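Local coordinates for protein ketol-acid reductoisomerase (NAD(+)) (uncultured archaeon GZfos26G2, PDB 4XDY) that catalyses the magnesium-dependent methyl migration and NADH-dependent reduction of (S)-2-acetolactate to (R)-2,3-dihydroxy-isovalerate in branched-chain amino-acid biosynthesis, at residues 42-47 / 64-69; 108-113 / 127-132; 154-159 / 184-189. All coordinates share one frame; numbering follows the deposited sequence. Where two conformers were deposited one is given.

All three contacts join neighbouring strands of one mixed sheet in the N-terminal Rossmann domain, and they follow one another along the chain without overlap. Interaction 1 lies in the half of the sheet that receives the adenosine end of the dinucleotide, and its centre is about 19 Å from that of interaction 2. Interaction 2, beside the nicotinamide end, contacts the same NADH molecule. Interactions 2 and 3 are direct neighbours, with centres about 8 Å apart: strands 128-134 and 153-157 run antiparallel side by side, and Phe188 packs against Ile130 and Met131. Interaction 3 carries the sheet onward to helix 188-203, which bears magnesium ligands, so cofactor and metal sites share one framework.

Interaction 1 of 3, residues 42-47 / 64-69; sequences VVIGET and DGFEVL. With NAI (1,4-dihydronicotinamide adenine dinucleotide), chain E.
Ile44 packs against Phe66, with Ile44 CG1 3.6 Å from Phe66 CB and Ile44 CD1 lying over one face of the ring. Ile44 CG1 stands anti to its own carbonyl carbon (chi1 -52°), which brings it up to the base of the phenyl group. Val42 CG1 approaches the same ring obliquely, 4.0 Å from Phe66 CE1, while Ile44 CB touches Val68 CG2. Helix 26-37 covers this tight side through Ala32, and Lys36 makes a cation-pi contact with the ring. Three straight backbone bonds join the parallel strands: Ile44 N to Glu67 O, Leu69 N to Ile44 O, and Glu46 N to Leu69 O. Strand 41-50 is the second strand of the Rossmann fold, and its acidic Glu46 binds the adenine ribose: Glu46 OE2 accepts a 2.6 Å hydrogen bond from NAI O2B. Tyr24 N also donates to Glu46 OE2, and Thr47 N reaches the anti lone pair of Glu46 OE1 at 2.9 Å. A carboxylate here would probably disfavour the 2'-phosphate of NADPH, consistent with the preference for NADH. The opposite end of the pairing is looser. There a water bridges the strands, donating to Val42 O at 2.6 Å and accepting from Glu67 N at 2.9 Å. Glu67 runs extended beside Val43, its OE1 3.5 Å from Val43 CG1, toward a salt bridge with Lys77.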
loop_
_atom_site.group_PDB
_atom_site.type_symbol
_atom_site.label_atom_id
_atom_site.label_comp_id
_atom_site.label_asym_id
_atom_site.label_seq_id
_atom_site.Cartn_x
_atom_site.Cartn_y
_atom_site.Cartn_z
ATOM N N VAL A 42 18.581 25.524 10.944
ATOM C CA VAL A 42 18.487 25.299 9.484
ATOM C C VAL A 42 18.336 26.580 8.711
ATOM O O VAL A 42 17.539 27.454 9.118
ATOM C CB VAL A 42 17.254 24.417 9.143
ATOM C CG1 VAL A 42 17.122 24.225 7.615
ATOM C CG2 VAL A 42 17.340 23.089 9.871
ATOM N N VAL A 43 19.011 26.689 7.572
ATOM C CA VAL A 43 18.696 27.749 6.627
ATOM C C VAL A 43 18.337 27.121 5.299
ATOM O O VAL A 43 18.829 25.998 5.023
ATOM C CB VAL A 43 19.808 28.802 6.500
ATOM C CG1 VAL A 43 20.072 29.369 7.903
ATOM C CG2 VAL A 43 21.064 28.252 5.883
ATOM N N ILE A 44 17.372 27.739 4.622
ATOM C CA ILE A 44 16.951 27.281 3.259
ATOM C C ILE A 44 17.687 28.026 2.196
ATOM O O ILE A 44 17.685 29.269 2.167
ATOM C CB ILE A 44 15.440 27.398 3.043
ATOM C CG1 ILE A 44 14.678 26.724 4.177
ATOM C CG2 ILE A 44 15.050 26.817 1.677
ATOM C CD1 ILE A 44 15.022 25.218 4.369
ATOM N N GLY A 45 18.309 27.283 1.305
ATOM C CA GLY A 45 18.824 27.786 0.021
ATOM C C GLY A 45 17.764 27.511 -1.056
ATOM O O GLY A 45 17.397 26.361 -1.297
ATOM N N GLU A 46 17.253 28.581 -1.688
ATOM C CA GLU A 46 16.258 28.432 -2.748
ATOM C C GLU A 46 16.453 29.489 -3.784
ATOM O O GLU A 46 17.389 30.292 -3.671
ATOM C CB GLU A 46 14.832 28.428 -2.179
ATOM C CG GLU A 46 14.198 27.041 -2.109
ATOM C CD GLU A 46 13.841 26.381 -3.453
ATOM O OE1 GLU A 46 14.160 26.933 -4.506
ATOM O OE2 GLU A 46 13.340 25.191 -3.439
ATOM N N THR A 47 15.648 29.393 -4.848
ATOM C CA THR A 47 15.688 30.309 -5.949
ATOM C C THR A 47 14.315 31.007 -6.060
ATOM O O THR A 47 13.276 30.366 -6.174
ATOM C CB THR A 47 16.015 29.581 -7.247
ATOM O OG1 THR A 47 17.224 28.816 -7.076
ATOM C CG2 THR A 47 16.223 30.602 -8.385
ATOM N N ASP A 64 6.766 29.210 6.259
ATOM C CA ASP A 64 6.902 28.155 7.266
ATOM C C ASP A 64 7.918 28.575 8.340
ATOM O O ASP A 64 8.242 27.789 9.252
ATOM C CB ASP A 64 7.332 26.834 6.545
ATOM C CG ASP A 64 6.243 26.252 5.692
ATOM O OD1 ASP A 64 5.066 26.654 5.900
ATOM O OD2 ASP A 64 6.504 25.352 4.830
ATOM N N GLY A 65 8.451 29.801 8.207
ATOM C CA GLY A 65 9.228 30.423 9.246
ATOM C C GLY A 65 10.711 30.208 9.134
ATOM O O GLY A 65 11.392 30.375 10.087
ATOM N N PHE A 66 11.229 29.848 7.964
ATOM C CA PHE A 66 12.666 29.696 7.784
ATOM C C PHE A 66 13.348 30.953 7.335
ATOM O O PHE A 66 12.760 31.745 6.635
ATOM C CB PHE A 66 12.911 28.597 6.715
ATOM C CG PHE A 66 12.603 27.260 7.209
ATOM C CD1 PHE A 66 13.587 26.514 7.856
ATOM C CD2 PHE A 66 11.352 26.748 7.088
ATOM C CE1 PHE A 66 13.286 25.258 8.386
ATOM C CE2 PHE A 66 11.050 25.502 7.614
ATOM C CZ PHE A 66 12.017 24.752 8.235
ATOM N N GLU A 67 14.626 31.078 7.652
ATOM C CA GLU A 67 15.472 31.961 6.889
ATOM C C GLU A 67 15.737 31.394 5.489
ATOM O O GLU A 67 16.243 30.276 5.365
ATOM C CB GLU A 67 16.778 32.227 7.621
ATOM C CG GLU A 67 17.773 32.975 6.774
ATOM C CD GLU A 67 19.048 33.402 7.509
ATOM O OE1 GLU A 67 19.414 32.789 8.540
ATOM O OE2 GLU A 67 19.686 34.360 7.015
ATOM N N VAL A 68 15.476 32.191 4.452
ATOM C CA VAL A 68 15.500 31.746 3.081
ATOM C C VAL A 68 16.443 32.641 2.307
ATOM O O VAL A 68 16.273 33.858 2.257
ATOM C CB VAL A 68 14.060 31.690 2.491
ATOM C CG1 VAL A 68 14.049 31.133 1.072
ATOM C CG2 VAL A 68 13.130 30.936 3.406
ATOM N N LEU A 69 17.488 32.040 1.752
ATOM C CA LEU A 69 18.491 32.735 1.037
ATOM C C LEU A 69 18.633 32.165 -0.325
ATOM O O LEU A 69 18.316 30.978 -0.507
ATOM C CB LEU A 69 19.837 32.568 1.762
ATOM C CG LEU A 69 19.871 32.963 3.252
ATOM C CD1 LEU A 69 21.137 32.538 3.978
ATOM C CD2 LEU A 69 19.722 34.464 3.348
HETATM P PA NAI E . 12.080 18.416 -5.828
HETATM O O1A NAI E . 11.841 17.938 -7.268
HETATM O O2A NAI E . 10.967 18.453 -4.874
HETATM O O5B NAI E . 12.920 19.784 -5.975
HETATM C C5B NAI E . 13.221 20.580 -4.793
HETATM C C4B NAI E . 13.042 22.086 -5.156
HETATM O O4B NAI E . 14.073 22.369 -6.094
HETATM C C3B NAI E . 11.730 22.523 -5.861
HETATM O O3B NAI E . 10.707 22.595 -4.867
HETATM C C2B NAI E . 12.138 23.829 -6.509
HETATM O O2B NAI E . 11.922 24.884 -5.569
HETATM C C1B NAI E . 13.652 23.597 -6.744
HETATM N N9A NAI E . 13.949 23.474 -8.161
HETATM C C8A NAI E . 13.216 22.664 -9.037
HETATM N N7A NAI E . 13.730 22.773 -10.255
HETATM C C5A NAI E . 14.752 23.665 -10.174
HETATM C C6A NAI E . 15.679 24.253 -11.123
HETATM N N6A NAI E . 15.647 23.942 -12.426
HETATM N N1A NAI E . 16.643 25.106 -10.686
HETATM C C2A NAI E . 16.698 25.468 -9.388
HETATM N N3A NAI E . 15.902 24.993 -8.446
HETATM C C4A NAI E . 14.900 24.102 -8.787
HETATM O O3 NAI E . 13.298 17.421 -5.210
HETATM P PN NAI E . 12.975 16.030 -4.356
HETATM O O1N NAI E . 12.051 15.131 -5.153
HETATM O O2N NAI E . 12.573 16.469 -3.011
HETATM O O5D NAI E . 14.416 15.397 -4.521
HETATM C C5D NAI E . 15.511 15.914 -3.693
HETATM C C4D NAI E . 16.638 14.834 -3.509
HETATM O O4D NAI E . 16.028 13.868 -2.630
HETATM C C3D NAI E . 17.025 14.054 -4.751
HETATM O O3D NAI E . 18.413 13.702 -4.694
HETATM C C2D NAI E . 16.165 12.769 -4.724
HETATM O O2D NAI E . 16.661 11.652 -5.459
HETATM C C1D NAI E . 16.120 12.520 -3.231
HETATM N N1N NAI E . 15.014 11.734 -2.671
HETATM C C2N NAI E . 13.749 12.138 -2.915
HETATM C C3N NAI E . 12.696 11.469 -2.401
HETATM C C7N NAI E . 11.376 11.987 -2.593
HETATM O O7N NAI E . 10.986 12.776 -3.508
HETATM N N7N NAI E . 10.586 11.771 -1.571
HETATM C C4N NAI E . 12.958 10.316 -1.564
HETATM C C5N NAI E . 14.314 10.084 -1.169
HETATM C C6N NAI E . 15.302 10.794 -1.775
HETATM O O HOH W 1 15.728 29.258 9.565
#

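Interaction 2 of 3, residues 108-113 / 127-132; sequences LCFSHG and VDVIMV. With NAI (1,4-dihydronicotinamide adenine dinucleotide), chain E.
Within the Rossmann domain, a beta-alpha-beta unit formed by strand 107-110, helix 114-117 and strand 128-134 brings two strands together in parallel, with Leu108 facing Val129, Cys109 facing Ile130 and Phe110 facing Met131. Their backbones are linked from Leu108 N to Asp128 O, from Ile130 N to Leu108 O and from Val132 N to Phe110 O; the bond from Phe110 N to Ile130 O is weak, bent to 131° at the hydrogen. On one face Cys109 presses both CB and SG on Ile130, its SG 3.6 Å from Ile130 CG1. That methylene, placed between its own backbone N and carbonyl carbon (chi1 57°), is thereby set against Cys109. Val132 CG2 adds to this patch, 3.9 Å from Cys109 SG, and Ile130 packs in turn on Ala169 of helix 165-175. On the other face the Phe110 ring turns an edge to Ile130 O, which lies in the ring plane 3.9 Å from Phe110 CD1. The Met131 side chain passes the end of strand 107-110 and bends at chi3 (71°): its CG is 3.3 Å from Phe110 O, and its SD lies 3.2 Å from Gly113 N, against the His112-Gly113 peptide. An alanine in place of Met131 would probably open a gap where CG, SD and CE lay against Phe110 O and this peptide, leaving the turn freer to shift. Glu191 also holds the turn, bonded to Gly113 N and His112 ND1. Beyond the last pair, Ser111 OG comes within 2.7 Å of Val132 O and also has Gln31 OE1 as a partner. His112, the predicted active-site residue, places CB 3.4 Å from NAI O2D, and Ser111 O approaches NAI C6N. Residues following a strand's carboxyl end and lining the nicotinamide ribose are typical of a Rossmann dinucleotide site.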
loop_
_atom_site.group_PDB
_atom_site.type_symbol
_atom_site.label_atom_id
_atom_site.label_comp_id
_atom_site.label_asym_id
_atom_site.label_seq_id
_atom_site.Cartn_x
_atom_site.Cartn_y
_atom_site.Cartn_z
ATOM N N LEU A 108 29.360 18.221 2.510
ATOM C CA LEU A 108 28.373 18.158 1.386
ATOM C C LEU A 108 27.565 16.892 1.561
ATOM O O LEU A 108 28.116 15.775 1.570
ATOM C CB LEU A 108 29.172 18.119 0.112
ATOM C CG LEU A 108 28.393 18.349 -1.221
ATOM C CD1 LEU A 108 27.790 19.748 -1.326
ATOM C CD2 LEU A 108 29.265 18.018 -2.429
ATOM N N CYS A 109 26.247 17.054 1.634
ATOM C CA CYS A 109 25.353 15.959 1.946
ATOM C C CYS A 109 24.283 15.851 0.828
ATOM O O CYS A 109 23.982 16.842 0.139
ATOM C CB CYS A 109 24.722 16.196 3.275
ATOM S SG CYS A 109 23.773 14.908 4.045
ATOM N N PHE A 110 23.778 14.639 0.680
ATOM C CA PHE A 110 22.788 14.272 -0.384
ATOM C C PHE A 110 21.779 13.356 0.292
ATOM O O PHE A 110 22.075 12.742 1.361
ATOM C CB PHE A 110 23.401 13.522 -1.502
ATOM C CG PHE A 110 24.409 14.313 -2.292
ATOM C CD1 PHE A 110 25.739 14.403 -1.850
ATOM C CD2 PHE A 110 24.033 15.000 -3.406
ATOM C CE1 PHE A 110 26.673 15.115 -2.583
ATOM C CE2 PHE A 110 24.951 15.723 -4.150
ATOM C CZ PHE A 110 26.272 15.772 -3.757
ATOM N N SER A 111 20.619 13.164 -0.347
ATOM C CA SER A 111 19.714 12.114 0.078
ATOM C C SER A 111 19.502 11.038 -0.966
ATOM O O SER A 111 18.652 10.185 -0.773
ATOM C CB SER A 111 18.390 12.630 0.572
ATOM O OG SER A 111 18.512 13.271 1.848
ATOM N N HIS A 112 20.347 11.017 -1.985
ATOM C CA HIS A 112 20.390 9.945 -2.972
ATOM C C HIS A 112 21.799 10.010 -3.519
ATOM O O HIS A 112 22.296 11.141 -3.825
ATOM C CB HIS A 112 19.388 10.250 -4.089
ATOM C CG HIS A 112 19.303 9.208 -5.158
ATOM N ND1 HIS A 112 19.470 7.827 -4.952
ATOM C CD2 HIS A 112 19.051 9.364 -6.488
ATOM C CE1 HIS A 112 19.241 7.201 -6.110
ATOM N NE2 HIS A 112 18.979 8.117 -7.045
ATOM N N GLY A 113 22.384 8.830 -3.726
ATOM C CA GLY A 113 23.776 8.731 -4.222
ATOM C C GLY A 113 24.093 9.006 -5.683
ATOM O O GLY A 113 25.290 9.009 -6.061
ATOM N N VAL A 127 36.514 18.489 1.614
ATOM C CA VAL A 127 35.201 18.526 2.268
ATOM C C VAL A 127 34.697 17.136 2.574
ATOM O O VAL A 127 35.004 16.195 1.871
ATOM C CB VAL A 127 34.089 19.320 1.409
ATOM C CG1 VAL A 127 34.579 20.730 1.115
ATOM C CG2 VAL A 127 33.780 18.559 0.148
ATOM N N ASP A 128 33.930 17.015 3.626
ATOM C CA ASP A 128 33.348 15.740 3.923
ATOM C C ASP A 128 32.218 15.551 2.840
ATOM O O ASP A 128 31.567 16.551 2.426
ATOM C CB ASP A 128 32.749 15.717 5.254
ATOM C CG ASP A 128 33.800 15.731 6.462
ATOM O OD1 ASP A 128 34.912 15.288 6.257
ATOM O OD2 ASP A 128 33.327 16.070 7.565
ATOM N N VAL A 129 31.941 14.292 2.532
ATOM C CA VAL A 129 30.860 13.957 1.561
ATOM C C VAL A 129 30.048 12.808 2.145
ATOM O O VAL A 129 30.588 11.682 2.369
ATOM C CB VAL A 129 31.391 13.621 0.168
ATOM C CG1 VAL A 129 30.221 13.281 -0.831
ATOM C CG2 VAL A 129 32.198 14.733 -0.391
ATOM N N ILE A 130 28.801 13.115 2.463
ATOM C CA ILE A 130 27.935 12.239 3.181
ATOM C C ILE A 130 26.581 12.089 2.488
ATOM O O ILE A 130 26.194 12.944 1.687
ATOM C CB ILE A 130 27.759 12.653 4.638
ATOM C CG1 ILE A 130 27.250 14.064 4.713
ATOM C CG2 ILE A 130 29.137 12.526 5.334
ATOM C CD1 ILE A 130 26.792 14.428 6.075
ATOM N N MET A 131 25.847 11.069 2.900
ATOM C CA MET A 131 24.490 10.851 2.420
ATOM C C MET A 131 23.620 10.342 3.523
ATOM O O MET A 131 23.994 9.398 4.268
ATOM C CB MET A 131 24.452 9.842 1.225
ATOM C CG MET A 131 23.002 9.585 0.994
ATOM S SD MET A 131 22.812 8.890 -0.579
ATOM C CE MET A 131 23.421 7.537 -0.231
ATOM N N VAL A 132 22.464 10.972 3.691
ATOM C CA VAL A 132 21.392 10.492 4.539
ATOM C C VAL A 132 20.145 10.260 3.669
ATOM O O VAL A 132 19.476 11.238 3.250
ATOM C CB VAL A 132 21.141 11.406 5.741
ATOM C CG1 VAL A 132 22.447 11.489 6.589
ATOM C CG2 VAL A 132 20.755 12.867 5.337
HETATM P PA NAI E . 12.080 18.416 -5.828
HETATM O O1A NAI E . 11.841 17.938 -7.268
HETATM O O2A NAI E . 10.967 18.453 -4.874
HETATM O O5B NAI E . 12.920 19.784 -5.975
HETATM C C5B NAI E . 13.221 20.580 -4.793
HETATM C C4B NAI E . 13.042 22.086 -5.156
HETATM O O4B NAI E . 14.073 22.369 -6.094
HETATM C C3B NAI E . 11.730 22.523 -5.861
HETATM O O3B NAI E . 10.707 22.595 -4.867
HETATM C C2B NAI E . 12.138 23.829 -6.509
HETATM O O2B NAI E . 11.922 24.884 -5.569
HETATM C C1B NAI E . 13.652 23.597 -6.744
HETATM N N9A NAI E . 13.949 23.474 -8.161
HETATM C C8A NAI E . 13.216 22.664 -9.037
HETATM N N7A NAI E . 13.730 22.773 -10.255
HETATM C C5A NAI E . 14.752 23.665 -10.174
HETATM C C6A NAI E . 15.679 24.253 -11.123
HETATM N N6A NAI E . 15.647 23.942 -12.426
HETATM N N1A NAI E . 16.643 25.106 -10.686
HETATM C C2A NAI E . 16.698 25.468 -9.388
HETATM N N3A NAI E . 15.902 24.993 -8.446
HETATM C C4A NAI E . 14.900 24.102 -8.787
HETATM O O3 NAI E . 13.298 17.421 -5.210
HETATM P PN NAI E . 12.975 16.030 -4.356
HETATM O O1N NAI E . 12.051 15.131 -5.153
HETATM O O2N NAI E . 12.573 16.469 -3.011
HETATM O O5D NAI E . 14.416 15.397 -4.521
HETATM C C5D NAI E . 15.511 15.914 -3.693
HETATM C C4D NAI E . 16.638 14.834 -3.509
HETATM O O4D NAI E . 16.028 13.868 -2.630
HETATM C C3D NAI E . 17.025 14.054 -4.751
HETATM O O3D NAI E . 18.413 13.702 -4.694
HETATM C C2D NAI E . 16.165 12.769 -4.724
HETATM O O2D NAI E . 16.661 11.652 -5.459
HETATM C C1D NAI E . 16.120 12.520 -3.231
HETATM N N1N NAI E . 15.014 11.734 -2.671
HETATM C C2N NAI E . 13.749 12.138 -2.915
HETATM C C3N NAI E . 12.696 11.469 -2.401
HETATM C C7N NAI E . 11.376 11.987 -2.593
HETATM O O7N NAI E . 10.986 12.776 -3.508
HETATM N N7N NAI E . 10.586 11.771 -1.571
HETATM C C4N NAI E . 12.958 10.316 -1.564
HETATM C C5N NAI E . 14.314 10.084 -1.169
HETATM C C6N NAI E . 15.302 10.794 -1.775
#

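Interaction 3 of 3, residues 154-159 / 184-189; sequences LVAVKQ and LECTFE
Leu154 faces Leu184 and Val155 faces Glu185 in the parallel strand pair of a beta-alpha-beta unit, strand 153-157, helix 165-175 and strand 183-185. Two backbone hydrogen bonds join them, Val155 N to Leu184 O at 2.9 Å and Cys186 N to Val155 O at 3.0 Å. Farther along, where the chain turns off into helix 188-203, waters bridge the backbones: one accepts from Val157 N and donates to Cys186 O, another accepts from Phe188 N and donates weakly to Val157 O. A third donates to Val155 O and to Glu185 OE1, which also pairs with Arg166. A salt bridge joins the outer ends: Lys158 NZ meets Glu189 OE2 at 2.8 Å, on its syn side but 30° out of the carboxylate plane, the side chains crossing at about a right angle. As the glutamate has two modelled conformers, the bridge is probably not permanent. Among apolar contacts, Leu154 and Leu184 lie side by side, and Cys186 SG, set between its backbone N and carbonyl carbon (chi1 70°), rests 3.8 Å from Leu154 CB; Met227 of the second subunit packs on all three. Ala156 CB and Lys158 CB lie oblique to the Phe188 ring, 3.7 Å from Phe188 CD1 and CE1 respectively.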
loop_
_atom_site.group_PDB
_atom_site.type_symbol
_atom_site.label_atom_id
_atom_site.label_comp_id
_atom_site.label_asym_id
_atom_site.label_seq_id
_atom_site.Cartn_x
_atom_site.Cartn_y
_atom_site.Cartn_z
ATOM N N LEU A 154 19.337 5.105 5.021
ATOM C CA LEU A 154 20.633 4.584 4.621
ATOM C C LEU A 154 21.626 5.724 4.778
ATOM O O LEU A 154 21.364 6.898 4.343
ATOM C CB LEU A 154 20.621 4.108 3.152
ATOM C CG LEU A 154 20.229 2.641 2.961
ATOM C CD1 LEU A 154 19.003 2.165 3.631
ATOM C CD2 LEU A 154 20.143 2.319 1.451
ATOM N N VAL A 155 22.776 5.422 5.408
ATOM C CA VAL A 155 23.781 6.430 5.648
ATOM C C VAL A 155 25.108 5.998 5.056
ATOM O O VAL A 155 25.585 4.901 5.316
ATOM C CB VAL A 155 23.910 6.735 7.153
ATOM C CG1 VAL A 155 25.105 7.642 7.434
ATOM C CG2 VAL A 155 22.656 7.334 7.684
ATOM N N ALA A 156 25.683 6.838 4.208
ATOM C CA ALA A 156 26.929 6.583 3.564
ATOM C C ALA A 156 27.922 7.759 3.738
ATOM O O ALA A 156 27.513 8.898 3.886
ATOM C CB ALA A 156 26.777 6.311 2.109
ATOM N N VAL A 157 29.206 7.424 3.664
ATOM C CA VAL A 157 30.295 8.398 3.714
ATOM C C VAL A 157 31.250 8.144 2.605
ATOM O O VAL A 157 31.838 7.066 2.486
ATOM C CB VAL A 157 31.044 8.358 5.093
ATOM C CG1 VAL A 157 32.152 9.406 5.058
ATOM C CG2 VAL A 157 30.102 8.595 6.219
ATOM N N LYS A 158 31.449 9.140 1.763
ATOM C CA LYS A 158 32.316 8.984 0.607
ATOM C C LYS A 158 33.694 9.621 0.936
ATOM O O LYS A 158 34.675 9.131 0.451
ATOM C CB LYS A 158 31.741 9.761 -0.564
ATOM C CG LYS A 158 32.606 9.811 -1.841
ATOM C CD LYS A 158 32.591 8.399 -2.407
ATOM C CE LYS A 158 33.172 8.191 -3.780
ATOM N NZ LYS A 158 32.744 6.770 -4.036
ATOM N N GLN A 159 33.683 10.738 1.686
ATOM C CA GLN A 159 34.950 11.471 2.062
ATOM C C GLN A 159 34.828 11.929 3.525
ATOM O O GLN A 159 33.783 12.414 3.972
ATOM C CB GLN A 159 35.179 12.724 1.210
ATOM C CG GLN A 159 35.350 12.464 -0.255
ATOM C CD GLN A 159 35.760 13.619 -1.096
ATOM O OE1 GLN A 159 35.891 13.425 -2.290
ATOM N NE2 GLN A 159 35.790 14.825 -0.560
ATOM N N LEU A 184 20.643 1.851 8.217
ATOM C CA LEU A 184 21.666 0.954 7.688
ATOM C C LEU A 184 22.792 1.752 7.114
ATOM O O LEU A 184 22.578 2.706 6.312
ATOM C CB LEU A 184 21.095 0.088 6.540
ATOM C CG LEU A 184 19.831 -0.669 6.928
ATOM C CD1 LEU A 184 19.356 -1.404 5.672
ATOM C CD2 LEU A 184 20.112 -1.630 8.079
ATOM N N GLU A 185 24.032 1.373 7.476
ATOM C CA GLU A 185 25.185 1.933 6.805
ATOM C C GLU A 185 25.541 1.246 5.560
ATOM O O GLU A 185 25.424 -0.019 5.471
ATOM C CB GLU A 185 26.390 1.912 7.760
ATOM C CG GLU A 185 26.131 2.699 9.023
ATOM C CD GLU A 185 27.427 2.965 9.809
ATOM O OE1 GLU A 185 28.205 3.883 9.449
ATOM O OE2 GLU A 185 27.662 2.197 10.745
ATOM N N CYS A 186 25.972 2.032 4.555
ATOM C CA CYS A 186 26.186 1.474 3.224
ATOM C C CYS A 186 27.077 2.413 2.450
ATOM O O CYS A 186 27.589 3.417 3.004
ATOM C CB CYS A 186 24.847 1.228 2.509
ATOM S SG CYS A 186 24.040 2.810 2.052
ATOM N N THR A 187 27.371 2.106 1.221
ATOM C CA THR A 187 28.148 2.991 0.389
ATOM C C THR A 187 27.211 3.853 -0.480
ATOM O O THR A 187 26.011 3.534 -0.641
ATOM C CB THR A 187 29.085 2.258 -0.597
ATOM O OG1 THR A 187 28.324 1.456 -1.522
ATOM C CG2 THR A 187 30.087 1.325 0.168
ATOM N N PHE A 188 27.759 4.903 -1.066
ATOM C CA PHE A 188 26.997 5.781 -1.956
ATOM C C PHE A 188 26.464 4.926 -3.168
ATOM O O PHE A 188 25.316 5.103 -3.584
ATOM C CB PHE A 188 27.884 6.847 -2.495
ATOM C CG PHE A 188 27.696 8.172 -1.821
ATOM C CD1 PHE A 188 28.233 8.406 -0.567
ATOM C CD2 PHE A 188 26.943 9.216 -2.428
ATOM C CE1 PHE A 188 28.093 9.667 0.038
ATOM C CE2 PHE A 188 26.841 10.461 -1.852
ATOM C CZ PHE A 188 27.390 10.662 -0.573
ATOM N N GLU A 189 27.278 3.983 -3.622
ATOM C CA GLU A 189 26.972 3.199 -4.813
ATOM C C GLU A 189 25.852 2.217 -4.446
ATOM O O GLU A 189 24.941 1.965 -5.228
ATOM C CB GLU A 189 28.254 2.547 -5.355
ATOM C CG GLU A 189 29.308 3.569 -5.883
ATOM C CD GLU A 189 30.085 4.431 -4.815
ATOM O OE1 GLU A 189 30.198 3.922 -3.619
ATOM O OE2 GLU A 189 30.482 5.670 -5.171
HETATM O O HOH W 2 27.953 5.207 7.053
HETATM O O HOH W 3 30.420 5.652 -0.009
HETATM O O HOH W 4 29.847 4.638 3.412
#